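Local coordinates for protein putative phosphosugar isomerase (Silicibacter pomeroyi DSS-3, PDB 3FJ1) that probably binds phosphosugars or related carbohydrate derivatives through its paired SIS domains, its exact reaction being unestablished, at residues 272-277 with 284-289. Residues are numbered along the deposited sequence; the frame is centred on the assembly and turned at random.
Sequences EIADQI and VFATTG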
loop_
_atom_site.group_PDB
_atom_site.type_symbol
_atom_site.label_atom_id
_atom_site.label_comp_id
_atom_site.label_asym_id
_atom_site.label_seq_id
_atom_site.Cartn_x
_atom_site.Cartn_y
_atom_site.Cartn_z
ATOM N N GLU A 272 -21.319 9.784 -3.377
ATOM C CA GLU A 272 -21.844 9.272 -4.627
ATOM C C GLU A 272 -21.707 7.738 -4.759
ATOM O O GLU A 272 -22.665 7.029 -5.109
ATOM C CB GLU A 272 -21.153 9.990 -5.798
ATOM N N ILE A 273 -20.519 7.234 -4.493
ATOM C CA ILE A 273 -20.275 5.782 -4.547
ATOM C C ILE A 273 -21.030 5.066 -3.419
ATOM O O ILE A 273 -21.557 3.985 -3.635
ATOM C CB ILE A 273 -18.775 5.453 -4.486
ATOM C CG1 ILE A 273 -18.091 5.951 -5.758
ATOM C CG2 ILE A 273 -18.556 3.924 -4.251
ATOM C CD1 ILE A 273 -18.440 5.174 -7.014
ATOM N N ALA A 274 -21.092 5.679 -2.235
ATOM C CA ALA A 274 -21.787 5.081 -1.101
ATOM C C ALA A 274 -23.246 4.864 -1.507
ATOM O O ALA A 274 -23.826 3.793 -1.297
ATOM C CB ALA A 274 -21.663 5.981 0.140
ATOM N N ASP A 275 -23.835 5.884 -2.118
ATOM C CA ASP A 275 -25.209 5.777 -2.580
ATOM C C ASP A 275 -25.405 4.720 -3.682
ATOM O O ASP A 275 -26.401 4.008 -3.643
ATOM C CB ASP A 275 -25.743 7.149 -3.028
ATOM C CG ASP A 275 -26.130 8.040 -1.849
ATOM O OD1 ASP A 275 -26.303 7.542 -0.722
ATOM O OD2 ASP A 275 -26.311 9.254 -2.047
ATOM N N GLN A 276 -24.456 4.612 -4.626
ATOM C CA GLN A 276 -24.531 3.640 -5.720
ATOM C C GLN A 276 -24.540 2.214 -5.178
ATOM O O GLN A 276 -25.310 1.342 -5.650
ATOM C CB GLN A 276 -23.348 3.792 -6.686
ATOM C CG GLN A 276 -23.436 4.976 -7.641
ATOM C CD GLN A 276 -22.202 5.096 -8.520
ATOM O OE1 GLN A 276 -21.602 4.084 -8.920
ATOM N NE2 GLN A 276 -21.778 6.338 -8.786
ATOM N N ILE A 277 -23.691 2.003 -4.172
ATOM C CA ILE A 277 -23.586 0.717 -3.497
ATOM C C ILE A 277 -24.927 0.403 -2.783
ATOM O O ILE A 277 -25.488 -0.709 -2.937
ATOM C CB ILE A 277 -22.383 0.672 -2.543
ATOM C CG1 ILE A 277 -21.062 0.808 -3.319
ATOM C CG2 ILE A 277 -22.408 -0.632 -1.735
ATOM C CD1 ILE A 277 -19.886 1.073 -2.433
ATOM N N VAL A 284 -25.078 0.102 3.636
ATOM C CA VAL A 284 -24.032 1.108 3.574
ATOM C C VAL A 284 -24.303 2.298 4.491
ATOM O O VAL A 284 -25.440 2.801 4.572
ATOM C CB VAL A 284 -23.872 1.626 2.123
ATOM C CG1 VAL A 284 -22.613 2.525 2.019
ATOM C CG2 VAL A 284 -23.822 0.467 1.148
ATOM N N PHE A 285 -23.251 2.721 5.191
ATOM C CA PHE A 285 -23.258 3.856 6.108
ATOM C C PHE A 285 -22.137 4.800 5.680
ATOM O O PHE A 285 -21.108 4.354 5.150
ATOM C CB PHE A 285 -22.985 3.376 7.532
ATOM C CG PHE A 285 -23.954 2.327 8.050
ATOM C CD1 PHE A 285 -23.756 0.960 7.796
ATOM C CD2 PHE A 285 -25.037 2.708 8.821
ATOM C CE1 PHE A 285 -24.641 0.019 8.292
ATOM C CE2 PHE A 285 -25.909 1.776 9.312
ATOM C CZ PHE A 285 -25.701 0.423 9.050
ATOM N N ALA A 286 -22.301 6.103 5.889
ATOM C CA ALA A 286 -21.218 7.041 5.524
ATOM C C ALA A 286 -21.220 8.239 6.438
ATOM O O ALA A 286 -22.284 8.658 6.867
ATOM C CB ALA A 286 -21.311 7.452 4.064
ATOM N N THR A 287 -20.038 8.798 6.720
ATOM C CA THR A 287 -19.867 9.920 7.677
ATOM C C THR A 287 -20.058 11.273 6.981
ATOM O O THR A 287 -19.179 12.118 7.008
ATOM C CB THR A 287 -18.474 9.899 8.362
ATOM O OG1 THR A 287 -17.454 10.105 7.372
ATOM C CG2 THR A 287 -18.171 8.524 9.081
ATOM N N THR A 288 -21.218 11.458 6.379
ATOM C CA THR A 288 -21.530 12.671 5.653
ATOM C C THR A 288 -23.037 12.784 5.459
ATOM O O THR A 288 -23.735 11.790 5.239
ATOM C CB THR A 288 -20.833 12.720 4.280
ATOM O OG1 THR A 288 -21.396 13.778 3.497
ATOM C CG2 THR A 288 -20.974 11.398 3.527
ATOM N N GLY A 289 -23.488 14.032 5.493
ATOM C CA GLY A 289 -24.870 14.388 5.256
ATOM C C GLY A 289 -25.227 14.352 3.794
ATOM O O GLY A 289 -26.404 14.426 3.454
#
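V284 rests both of its methyl groups on helix 267-279, a compact example of how a strand is covered by the helix that precedes it. The tight end of the contact lies at I277, where CG2 presses against V284 CG2 at 3.4 Å, closer than carbons usually pack, and the two branched side chains cross at about a right angle. In I277 the methyl CG2 stands anti to the backbone N while CG1 takes the place beside it (chi1 -64°), and this puts the short branch against the valine. V284 CG1, the other methyl, lies 4.0 Å from A274 CB and 3.8 Å from A274 O. Helix and strand run nearly antiparallel, at 162°, with the segment axes 8.3 Å apart, as suits the return limb of a beta-alpha-beta crossover: strand 257-259, helix 267-279 and strand 284-286 form such a unit in the parallel sheet of the second SIS domain. Further along the strand the packing slackens. A286 CB meets A274 CB at 4.2 Å, and F285, between V284 and A286 in the strand, points away from this helix and packs on helix 196-204. The outer flank of the helix is more open: Q276 is exposed, whereas D275 is only partly exposed, its carboxylate accepting hydrogen bonds from the backbone N atoms of T292, R293 and A294.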